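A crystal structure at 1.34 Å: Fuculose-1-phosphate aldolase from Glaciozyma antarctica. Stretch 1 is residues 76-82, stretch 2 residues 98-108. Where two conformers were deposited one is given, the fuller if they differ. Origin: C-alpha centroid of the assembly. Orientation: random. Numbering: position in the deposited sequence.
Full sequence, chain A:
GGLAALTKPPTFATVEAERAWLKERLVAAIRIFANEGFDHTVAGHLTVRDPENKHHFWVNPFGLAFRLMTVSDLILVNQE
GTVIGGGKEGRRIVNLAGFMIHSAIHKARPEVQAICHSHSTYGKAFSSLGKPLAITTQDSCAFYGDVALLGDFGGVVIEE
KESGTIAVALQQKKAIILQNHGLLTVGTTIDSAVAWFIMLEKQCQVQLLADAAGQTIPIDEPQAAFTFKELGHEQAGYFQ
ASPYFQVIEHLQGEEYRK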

# COMPACT_ATOMS: atom_id res chain seq x y z
N LEU A 76 25.59 -4.74 -22.45
CA LEU A 76 26.68 -5.64 -22.11
C LEU A 76 27.88 -4.81 -21.71
O LEU A 76 28.26 -3.88 -22.41
CB LEU A 76 27.01 -6.53 -23.30
CG LEU A 76 28.11 -7.58 -23.12
CD1 LEU A 76 27.70 -8.64 -22.11
CD2 LEU A 76 28.43 -8.21 -24.47
N VAL A 77 28.47 -5.15 -20.57
CA VAL A 77 29.55 -4.38 -19.96
C VAL A 77 30.72 -5.32 -19.63
O VAL A 77 30.48 -6.44 -19.16
CB VAL A 77 29.05 -3.66 -18.68
CG1 VAL A 77 30.17 -2.87 -18.02
CG2 VAL A 77 27.88 -2.75 -19.01
N ASN A 78 31.96 -4.89 -19.86
CA ASN A 78 33.06 -5.76 -19.47
C ASN A 78 33.44 -5.50 -18.01
O ASN A 78 32.81 -4.68 -17.33
CB ASN A 78 34.27 -5.63 -20.42
CG ASN A 78 34.93 -4.26 -20.38
OD1 ASN A 78 34.69 -3.46 -19.49
ND2 ASN A 78 35.78 -4.00 -21.37
N GLN A 79 34.41 -6.26 -17.50
CA GLN A 79 34.74 -6.23 -16.08
C GLN A 79 35.10 -4.82 -15.61
O GLN A 79 34.81 -4.46 -14.47
CB GLN A 79 35.88 -7.19 -15.78
CG GLN A 79 36.03 -7.54 -14.31
CD GLN A 79 35.23 -8.77 -13.91
OE1 GLN A 79 35.27 -9.80 -14.58
NE2 GLN A 79 34.50 -8.67 -12.80
N GLU A 80 35.72 -4.04 -16.48
CA GLU A 80 36.20 -2.72 -16.10
C GLU A 80 35.20 -1.59 -16.38
O GLU A 80 35.51 -0.42 -16.20
CB GLU A 80 37.54 -2.41 -16.80
CG GLU A 80 37.55 -2.54 -18.32
CD GLU A 80 38.11 -3.88 -18.80
OE1 GLU A 80 38.94 -3.87 -19.75
OE2 GLU A 80 37.72 -4.93 -18.25
N GLY A 81 34.00 -1.95 -16.82
CA GLY A 81 32.93 -0.97 -16.95
C GLY A 81 32.66 -0.41 -18.33
O GLY A 81 31.76 0.41 -18.50
N THR A 82 33.44 -0.83 -19.33
CA THR A 82 33.21 -0.38 -20.70
C THR A 82 31.93 -1.01 -21.27
O THR A 82 31.76 -2.22 -21.20
CB THR A 82 34.41 -0.72 -21.61
OG1 THR A 82 35.60 -0.22 -21.01
CG2 THR A 82 34.23 -0.08 -22.98
N GLY A 98 28.09 2.10 -9.22
CA GLY A 98 27.22 1.00 -8.86
C GLY A 98 27.62 -0.30 -9.51
O GLY A 98 27.66 -1.35 -8.85
N PHE A 99 27.95 -0.25 -10.79
CA PHE A 99 28.34 -1.46 -11.49
C PHE A 99 29.63 -2.06 -10.93
O PHE A 99 29.74 -3.29 -10.83
CB PHE A 99 28.51 -1.23 -12.99
CG PHE A 99 29.08 -2.42 -13.70
CD1 PHE A 99 28.29 -3.52 -13.98
CD2 PHE A 99 30.43 -2.48 -14.02
CE1 PHE A 99 28.82 -4.64 -14.59
CE2 PHE A 99 30.97 -3.60 -14.63
CZ PHE A 99 30.16 -4.68 -14.93
N MET A 100 30.59 -1.23 -10.56
CA MET A 100 31.88 -1.74 -10.09
C MET A 100 31.78 -2.41 -8.72
O MET A 100 32.62 -3.23 -8.39
CB MET A 100 32.93 -0.62 -10.08
CG MET A 100 33.28 -0.11 -11.48
SD MET A 100 33.81 -1.41 -12.64
CE MET A 100 35.36 -1.92 -11.91
N ILE A 101 30.74 -2.09 -7.94
CA ILE A 101 30.45 -2.91 -6.76
C ILE A 101 30.15 -4.35 -7.19
O ILE A 101 30.68 -5.32 -6.63
CB ILE A 101 29.28 -2.34 -5.94
CG1 ILE A 101 29.71 -1.02 -5.30
CG2 ILE A 101 28.86 -3.33 -4.87
CD1 ILE A 101 28.59 -0.29 -4.58
N HIS A 102 29.29 -4.49 -8.19
CA HIS A 102 28.96 -5.82 -8.70
C HIS A 102 30.19 -6.48 -9.30
O HIS A 102 30.45 -7.66 -9.08
CB HIS A 102 27.85 -5.76 -9.74
CG HIS A 102 26.51 -5.37 -9.18
ND1 HIS A 102 25.33 -5.93 -9.62
CD2 HIS A 102 26.17 -4.47 -8.23
CE1 HIS A 102 24.32 -5.40 -8.97
NE2 HIS A 102 24.80 -4.51 -8.11
N SER A 103 30.96 -5.72 -10.06
CA SER A 103 32.11 -6.27 -10.73
C SER A 103 33.10 -6.88 -9.73
O SER A 103 33.62 -7.98 -9.96
CB SER A 103 32.80 -5.21 -11.58
OG SER A 103 33.87 -5.78 -12.30
N ALA A 104 33.34 -6.17 -8.63
CA ALA A 104 34.25 -6.67 -7.59
C ALA A 104 33.74 -7.98 -7.01
O ALA A 104 34.52 -8.91 -6.80
CB ALA A 104 34.43 -5.63 -6.49
N ILE A 105 32.44 -8.09 -6.75
CA ILE A 105 31.91 -9.34 -6.23
C ILE A 105 31.99 -10.48 -7.26
O ILE A 105 32.41 -11.59 -6.92
CB ILE A 105 30.44 -9.17 -5.77
CG1 ILE A 105 30.36 -8.17 -4.61
CG2 ILE A 105 29.85 -10.53 -5.38
CD1 ILE A 105 28.93 -7.67 -4.35
N HIS A 106 31.57 -10.22 -8.50
CA HIS A 106 31.65 -11.24 -9.57
C HIS A 106 33.10 -11.75 -9.74
O HIS A 106 33.33 -12.93 -10.03
CB HIS A 106 31.16 -10.68 -10.92
CG HIS A 106 29.67 -10.53 -11.05
ND1 HIS A 106 28.79 -11.59 -11.08
CD2 HIS A 106 28.91 -9.42 -11.26
CE1 HIS A 106 27.56 -11.15 -11.25
NE2 HIS A 106 27.61 -9.83 -11.36
N LYS A 107 34.08 -10.87 -9.56
CA LYS A 107 35.48 -11.24 -9.72
C LYS A 107 35.94 -12.13 -8.58
O LYS A 107 36.65 -13.11 -8.79
CB LYS A 107 36.35 -9.99 -9.80
CG LYS A 107 37.81 -10.27 -10.15
CD LYS A 107 38.71 -9.11 -9.74
CE LYS A 107 38.25 -7.80 -10.33
NZ LYS A 107 38.29 -6.68 -9.33
N ALA A 108 35.50 -11.79 -7.37
CA ALA A 108 35.90 -12.51 -6.17
C ALA A 108 35.24 -13.88 -6.10
O ALA A 108 35.82 -14.84 -5.61
CB ALA A 108 35.55 -11.71 -4.93

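Val77, on the strand that opens stretch 1, points its CA-to-CB bond toward the helix and packs on Phe99: Val77 CG1 lies 3.8 Å from the centroid of the Phe99 ring and 24° off its normal, the geometry of a CH-pi contact over one face. Its closest ring atom is Phe99 CE2, 3.6 Å from Val77 CG1.

Asn78 begins a type I turn, closed by the hydrogen bond from Gly81 N to Asn78 O (3.0 Å). Its side chain turns back on the same loop, where OD1 accepts from Thr82 N at 2.9 Å and, weakly, from Glu80 N at 3.2 Å (N-H...O angle 125°).

Gln79 loses the most area to the helix, 100 Å², although its CA-to-CB bond points away. With chi1 at -163° and chi2 at 91°, the side chain bends back so that NE2 donates to Ser103 OG (3.0 Å, 144°). Ser103 OG in turn donates to Gln79 O at 2.7 Å, so one hydroxyl serves both backbone and side chain of Gln79. Beyond it, Gln79 NE2 comes within 3.8 Å of Lys107 CB.

At Gly81, phi of 100° would jam a CB against the preceding carbonyl oxygen; an ideal CB would also sit 3.8 Å from Met100 SD. Gly81 CA itself approaches Phe99 CE2 at 4.0 Å.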